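Local coordinates for Tas1 (Pseudomonas aeruginosa, PDB 6OX6), which pyrophosphorylates adenosine nucleotides to make (p)ppApp, a type VI secretion toxin activity that depletes ADP and ATP in competitor cells, at residues A[290-294]-A[295-299]; A[248-251]-A[252-255]. All coordinates share one frame; numbering follows the deposited sequence.

Overall arrangement
Both contacts are local and close short turns of chain near the N-terminal end of the modelled region, without nesting or crossing. Interaction 2 (248-255) comes first: it forms the short helix 249-253 just ahead of the long helix 256-273. The chain then passes through strand 277-280, the first edge of the mixed five-stranded sheet, and enters helix 286-296, whose last turns and the loop leaving them make up interaction 1 (290-299), before returning to the sheet through strand 308-313. The two meet in space where Phe249 packs against selenomethionine Met290 and Ile293, tying the short helix to helix 286-296. Interaction 1 also faces the immunity protein, the chain of Pa14_01140.

Interaction 1 of 2, residues A[290-294]-A[295-299]; sequences MQKIN and NDYKG
Lys292 and Asp296 lie one turn apart near the C-terminal end of helix 286-296, and their side chains meet through the methylenes of the lysine. From CB the chain runs anti to the backbone N (chi1 -178°) and stays extended to the tip. CG comes 3.5 Å from Asp296 OD2, CD passes the same oxygen more loosely, and CE again approaches Asp296 OD2 at 3.5 Å. NZ then travels past: it stands 4.8 Å from Asp296 OD2 and forms its salt bridge with Asp306. A long, flexible lysine suits this place because its apolar stem can pass across the carboxylate oxygen while its charge reaches a second acid. Asp296 OD2, in turn, makes a salt bridge with Arg53 of the chain of Pa14_01140.

The backbone here keeps helical bonding, Asp296 N donating to Lys292 O over 2.9 Å. The chain then turns off the helix through Lys298 and Gly299, both with positive phi, the left-handed backbone that commonly terminates helices. Ile293 O serves this turn twice: Gly299 N reaches it at 2.9 Å from above the carbonyl plane, with a nearly straight N-H (163°), whereas Tyr297 N gives a weak bond. Glycine fits at 299 because any CB would jam against the carbonyl O of Lys298. Ile293 CG2 rests 3.5 Å from Gly299 C, while Asn294 OD1 lies 3.7 Å from Gly299 CA. Asn294 ND2 is satisfied by Gln244 O. Asp296 CB sits above one face of the Tyr297 ring, toward its rim, and the phenol beyond carries its OH to Glu21 and Arg53 of the chain of Pa14_01140.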
HETATM    1  N   MSE A 290      15.311   6.384  -3.824  1.00 43.54           N
HETATM    2  CA  MSE A 290      16.058   5.731  -4.882  1.00 47.92           C
HETATM    3  C   MSE A 290      16.024   4.226  -4.821  1.00 46.57           C
HETATM    4  O   MSE A 290      15.871   3.577  -5.859  1.00 46.02           O
HETATM    5  CB  MSE A 290      17.529   6.202  -4.909  1.00 45.95           C
HETATM    6  CG  MSE A 290      17.702   7.622  -5.420  1.00 48.61           C
HETATM    7 SE   MSE A 290      19.387   8.423  -4.929  0.45 52.42          SE
HETATM    8  CE  MSE A 290      20.571   7.024  -5.553  1.00 50.60           C
ATOM      9  N   GLN A 291      16.126   3.675  -3.616  1.00 42.57           N
ATOM     10  CA  GLN A 291      16.083   2.232  -3.427  1.00 45.06           C
ATOM     11  C   GLN A 291      14.714   1.694  -3.831  1.00 40.94           C
ATOM     12  O   GLN A 291      14.613   0.631  -4.444  1.00 39.14           O
ATOM     13  CB  GLN A 291      16.384   1.870  -1.972  1.00 53.41           C
ATOM     14  CG  GLN A 291      17.866   1.792  -1.646  1.00 69.90           C
ATOM     15  CD  GLN A 291      18.621   0.874  -2.587  1.00 80.62           C
ATOM     16  OE1 GLN A 291      18.404   0.893  -3.799  1.00 83.98           O
ATOM     17  NE2 GLN A 291      19.514   0.063  -2.032  1.00 83.02           N
ATOM     18  N   LYS A 292      13.661   2.431  -3.486  1.00 39.23           N
ATOM     19  CA  LYS A 292      12.296   2.017  -3.829  1.00 37.97           C
ATOM     20  C   LYS A 292      12.043   2.122  -5.332  1.00 37.22           C
ATOM     21  O   LYS A 292      11.414   1.235  -5.931  1.00 38.99           O
ATOM     22  CB  LYS A 292      11.290   2.856  -3.045  1.00 39.51           C
ATOM     23  CG  LYS A 292       9.846   2.476  -3.275  1.00 40.59           C
ATOM     24  CD  LYS A 292       8.951   3.159  -2.259  1.00 46.43           C
ATOM     25  CE  LYS A 292       7.547   2.568  -2.255  1.00 49.50           C
ATOM     26  NZ  LYS A 292       6.735   3.176  -1.165  1.00 52.19           N
ATOM     27  N   ILE A 293      12.531   3.189  -5.968  1.00 38.12           N
ATOM     28  CA  ILE A 293      12.426   3.292  -7.427  1.00 38.58           C
ATOM     29  C   ILE A 293      13.142   2.135  -8.102  1.00 38.14           C
ATOM     30  O   ILE A 293      12.626   1.541  -9.059  1.00 37.56           O
ATOM     31  CB  ILE A 293      12.995   4.634  -7.913  1.00 39.44           C
ATOM     32  CG1 ILE A 293      12.017   5.752  -7.560  1.00 43.87           C
ATOM     33  CG2 ILE A 293      13.312   4.556  -9.435  1.00 39.89           C
ATOM     34  CD1 ILE A 293      12.675   7.162  -7.534  1.00 41.06           C
ATOM     35  N   ASN A 294      14.362   1.826  -7.646  1.00 39.10           N
ATOM     36  CA  ASN A 294      15.137   0.760  -8.272  1.00 39.43           C
ATOM     37  C   ASN A 294      14.530  -0.622  -8.029  1.00 49.26           C
ATOM     38  O   ASN A 294      14.562  -1.473  -8.928  1.00 45.63           O
ATOM     39  CB  ASN A 294      16.583   0.792  -7.769  1.00 40.95           C
ATOM     40  CG  ASN A 294      17.347   2.031  -8.248  1.00 42.42           C
ATOM     41  OD1 ASN A 294      17.021   2.616  -9.277  1.00 45.41           O
ATOM     42  ND2 ASN A 294      18.377   2.422  -7.492  1.00 43.88           N
ATOM     43  N   ASN A 295      13.998  -0.881  -6.823  1.00 37.75           N
ATOM     44  CA  ASN A 295      13.503  -2.212  -6.476  1.00 41.47           C
ATOM     45  C   ASN A 295      12.055  -2.439  -6.896  1.00 41.98           C
ATOM     46  O   ASN A 295      11.751  -3.431  -7.565  1.00 40.81           O
ATOM     47  CB  ASN A 295      13.618  -2.459  -4.975  1.00 43.19           C
ATOM     48  CG  ASN A 295      15.043  -2.660  -4.539  1.00 51.97           C
ATOM     49  OD1 ASN A 295      15.838  -3.303  -5.235  1.00 54.07           O
ATOM     50  ND2 ASN A 295      15.392  -2.080  -3.400  1.00 53.39           N
ATOM     51  N   ASP A 296      11.143  -1.570  -6.459  1.00 35.24           N
ATOM     52  CA  ASP A 296       9.750  -1.743  -6.846  1.00 34.27           C
ATOM     53  C   ASP A 296       9.520  -1.427  -8.312  1.00 35.83           C
ATOM     54  O   ASP A 296       8.734  -2.115  -8.982  1.00 34.81           O
ATOM     55  CB  ASP A 296       8.837  -0.866  -5.991  1.00 34.21           C
ATOM     56  CG  ASP A 296       8.751  -1.348  -4.547  1.00 40.66           C
ATOM     57  OD1 ASP A 296       9.186  -2.500  -4.244  1.00 34.01           O
ATOM     58  OD2 ASP A 296       8.211  -0.571  -3.722  1.00 40.32           O
ATOM     59  N   TYR A 297      10.169  -0.379  -8.819  1.00 33.63           N
ATOM     60  CA  TYR A 297       9.792   0.181 -10.102  1.00 30.91           C
ATOM     61  C   TYR A 297      10.868   0.023 -11.158  1.00 31.80           C
ATOM     62  O   TYR A 297      10.778   0.673 -12.210  1.00 32.49           O
ATOM     63  CB  TYR A 297       9.412   1.644  -9.922  1.00 35.04           C
ATOM     64  CG  TYR A 297       8.248   1.796  -8.994  1.00 32.82           C
ATOM     65  CD1 TYR A 297       6.983   1.305  -9.346  1.00 29.79           C
ATOM     66  CD2 TYR A 297       8.403   2.402  -7.763  1.00 30.68           C
ATOM     67  CE1 TYR A 297       5.892   1.434  -8.478  1.00 29.11           C
ATOM     68  CE2 TYR A 297       7.331   2.531  -6.885  1.00 31.59           C
ATOM     69  CZ  TYR A 297       6.077   2.048  -7.241  1.00 30.14           C
ATOM     70  OH  TYR A 297       5.015   2.198  -6.347  1.00 29.36           O
ATOM     71  N   LYS A 298      11.867  -0.822 -10.904  1.00 32.67           N
ATOM     72  CA  LYS A 298      12.914  -1.172 -11.875  1.00 33.84           C
ATOM     73  C   LYS A 298      13.599   0.058 -12.464  1.00 35.59           C
ATOM     74  O   LYS A 298      13.944   0.086 -13.644  1.00 39.42           O
ATOM     75  CB  LYS A 298      12.366  -2.067 -12.991  1.00 32.39           C
ATOM     76  CG  LYS A 298      11.835  -3.411 -12.490  1.00 33.70           C
ATOM     77  CD  LYS A 298      12.822  -4.162 -11.578  1.00 34.50           C
ATOM     78  CE  LYS A 298      12.482  -5.664 -11.542  1.00 30.53           C
ATOM     79  NZ  LYS A 298      13.427  -6.408 -10.610  1.00 30.66           N
ATOM     80  N   GLY A 299      13.792   1.086 -11.635  1.00 35.08           N
ATOM     81  CA  GLY A 299      14.583   2.248 -11.993  1.00 41.63           C
ATOM     82  C   GLY A 299      13.837   3.385 -12.658  1.00 43.79           C
ATOM     83  O   GLY A 299      14.466   4.397 -13.008  1.00 46.29           O
TER

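Interaction 2 of 2, residues A[248-251]-A[252-255]; sequences GFEK and VYGK
Val252 N donates to Gly248 O over 3.2 Å, the first bond of the short helix 249-253, for which Gly248 is the N-cap. The positive phi of that residue (74°) is readily taken up by glycine. Val252 is buried, and its branched apolar side chain touches Leu307 and Ile358 beyond the helix.

Tyr253 follows, its N bound to Phe249 O at 2.8 Å. Both aromatic side chains leave the backbone with CG anti to N, and they run side by side in the same direction. The rings are near parallel, with their planes at 29° and centroids 5.2 Å apart, but slid apart so that they hardly overlap. The tightest approach is Phe249 CZ to Tyr253 CD2, 3.3 Å. Phenylalanine suits the inner position, where Arg286 and Ala289 of helix 286-296 also pack on it. Tyrosine suits the more open one, since its OH can bond to Lys284 O while its ring makes a cation-pi contact with Arg286, the partner also of Glu250 OE1.

Gly254 N donates to Glu250 O over 3.1 Å. Lys255 crosses the start of Lys251, yet Lys255 NZ stays 6.1 Å from Lys251 NZ. Its chain is bent at chi2 (113°) and again at chi4, and between these bends Lys255 CD comes 3.0 Å from Lys251 O.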
ATOM      1  N   GLY A 248      16.743  10.484 -14.559  1.00 53.53           N
ATOM      2  CA  GLY A 248      15.689  11.444 -14.327  1.00 52.98           C
ATOM      3  C   GLY A 248      15.265  11.576 -12.884  1.00 52.01           C
ATOM      4  O   GLY A 248      14.264  12.249 -12.610  1.00 50.97           O
ATOM      5  N   PHE A 249      16.022  10.996 -11.949  1.00 52.65           N
ATOM      6  CA  PHE A 249      15.595  10.975 -10.554  1.00 51.82           C
ATOM      7  C   PHE A 249      15.422  12.371  -9.990  1.00 52.70           C
ATOM      8  O   PHE A 249      14.392  12.680  -9.380  1.00 48.82           O
ATOM      9  CB  PHE A 249      16.588  10.206  -9.690  1.00 55.51           C
ATOM     10  CG  PHE A 249      16.263  10.276  -8.228  1.00 58.68           C
ATOM     11  CD1 PHE A 249      15.363   9.382  -7.673  1.00 55.89           C
ATOM     12  CD2 PHE A 249      16.832  11.241  -7.413  1.00 61.13           C
ATOM     13  CE1 PHE A 249      15.038   9.446  -6.336  1.00 56.27           C
ATOM     14  CE2 PHE A 249      16.514  11.304  -6.064  1.00 62.33           C
ATOM     15  CZ  PHE A 249      15.615  10.399  -5.526  1.00 59.25           C
ATOM     16  N   GLU A 250      16.435  13.233 -10.167  1.00 57.57           N
ATOM     17  CA  GLU A 250      16.389  14.551  -9.541  0.50 55.62           C
ATOM     18  C   GLU A 250      15.293  15.416 -10.137  1.00 55.35           C
ATOM     19  O   GLU A 250      14.688  16.226  -9.425  1.00 54.15           O
ATOM     20  CB  GLU A 250      17.738  15.256  -9.666  0.50 56.45           C
ATOM     21  CG  GLU A 250      17.866  16.518  -8.808  0.50 55.75           C
ATOM     22  CD  GLU A 250      17.579  16.267  -7.340  0.50 53.13           C
ATOM     23  OE1 GLU A 250      18.123  15.287  -6.791  0.50 50.88           O
ATOM     24  OE2 GLU A 250      16.822  17.055  -6.732  0.50 50.64           O
ATOM     25  N   LYS A 251      15.015  15.262 -11.430  1.00 57.66           N
ATOM     26  CA  LYS A 251      13.905  15.998 -12.018  1.00 58.89           C
ATOM     27  C   LYS A 251      12.588  15.642 -11.329  1.00 58.94           C
ATOM     28  O   LYS A 251      11.783  16.526 -11.021  1.00 58.70           O
ATOM     29  CB  LYS A 251      13.827  15.728 -13.524  1.00 65.90           C
ATOM     30  CG  LYS A 251      12.657  16.434 -14.189  1.00 70.47           C
ATOM     31  CD  LYS A 251      12.288  15.868 -15.554  1.00 73.99           C
ATOM     32  CE  LYS A 251      11.762  16.979 -16.466  1.00 75.85           C
ATOM     33  NZ  LYS A 251      11.694  16.569 -17.900  1.00 77.32           N
ATOM     34  N   VAL A 252      12.354  14.357 -11.058  1.00 58.22           N
ATOM     35  CA  VAL A 252      11.130  13.989 -10.354  1.00 48.10           C
ATOM     36  C   VAL A 252      11.185  14.459  -8.906  1.00 52.58           C
ATOM     37  O   VAL A 252      10.230  15.061  -8.397  1.00 53.63           O
ATOM     38  CB  VAL A 252      10.882  12.474 -10.441  1.00 52.99           C
ATOM     39  CG1 VAL A 252       9.790  12.081  -9.454  1.00 50.59           C
ATOM     40  CG2 VAL A 252      10.471  12.079 -11.854  1.00 48.22           C
ATOM     41  N   TYR A 253      12.313  14.216  -8.228  1.00 50.50           N
ATOM     42  CA  TYR A 253      12.414  14.519  -6.799  1.00 51.06           C
ATOM     43  C   TYR A 253      12.111  15.983  -6.487  1.00 52.65           C
ATOM     44  O   TYR A 253      11.539  16.278  -5.427  1.00 50.61           O
ATOM     45  CB  TYR A 253      13.804  14.148  -6.287  1.00 50.36           C
ATOM     46  CG  TYR A 253      13.894  13.941  -4.780  1.00 53.14           C
ATOM     47  CD1 TYR A 253      14.296  14.976  -3.948  1.00 52.08           C
ATOM     48  CD2 TYR A 253      13.588  12.701  -4.194  1.00 53.04           C
ATOM     49  CE1 TYR A 253      14.390  14.806  -2.576  1.00 52.36           C
ATOM     50  CE2 TYR A 253      13.677  12.515  -2.823  1.00 53.76           C
ATOM     51  CZ  TYR A 253      14.086  13.578  -2.013  1.00 55.81           C
ATOM     52  OH  TYR A 253      14.188  13.422  -0.643  1.00 54.69           O
ATOM     53  N   GLY A 254      12.445  16.908  -7.401  1.00 53.97           N
ATOM     54  CA  GLY A 254      12.278  18.325  -7.121  1.00 50.91           C
ATOM     55  C   GLY A 254      10.842  18.806  -7.136  1.00 55.20           C
ATOM     56  O   GLY A 254      10.552  19.893  -6.612  1.00 49.12           O
ATOM     57  N   LYS A 255       9.930  18.025  -7.724  1.00 49.17           N
ATOM     58  CA  LYS A 255       8.527  18.399  -7.639  1.00 52.33           C
ATOM     59  C   LYS A 255       7.879  17.946  -6.338  1.00 51.03           C
ATOM     60  O   LYS A 255       6.717  18.291  -6.086  1.00 52.35           O
ATOM     61  CB  LYS A 255       7.739  17.848  -8.839  1.00 57.19           C
ATOM     62  CG  LYS A 255       8.271  18.290 -10.217  1.00 62.30           C
ATOM     63  CD  LYS A 255       8.842  17.124 -11.018  1.00 66.61           C
ATOM     64  CE  LYS A 255       8.947  17.445 -12.511  1.00 69.18           C
ATOM     65  NZ  LYS A 255       9.324  18.859 -12.719  1.00 71.86           N
TER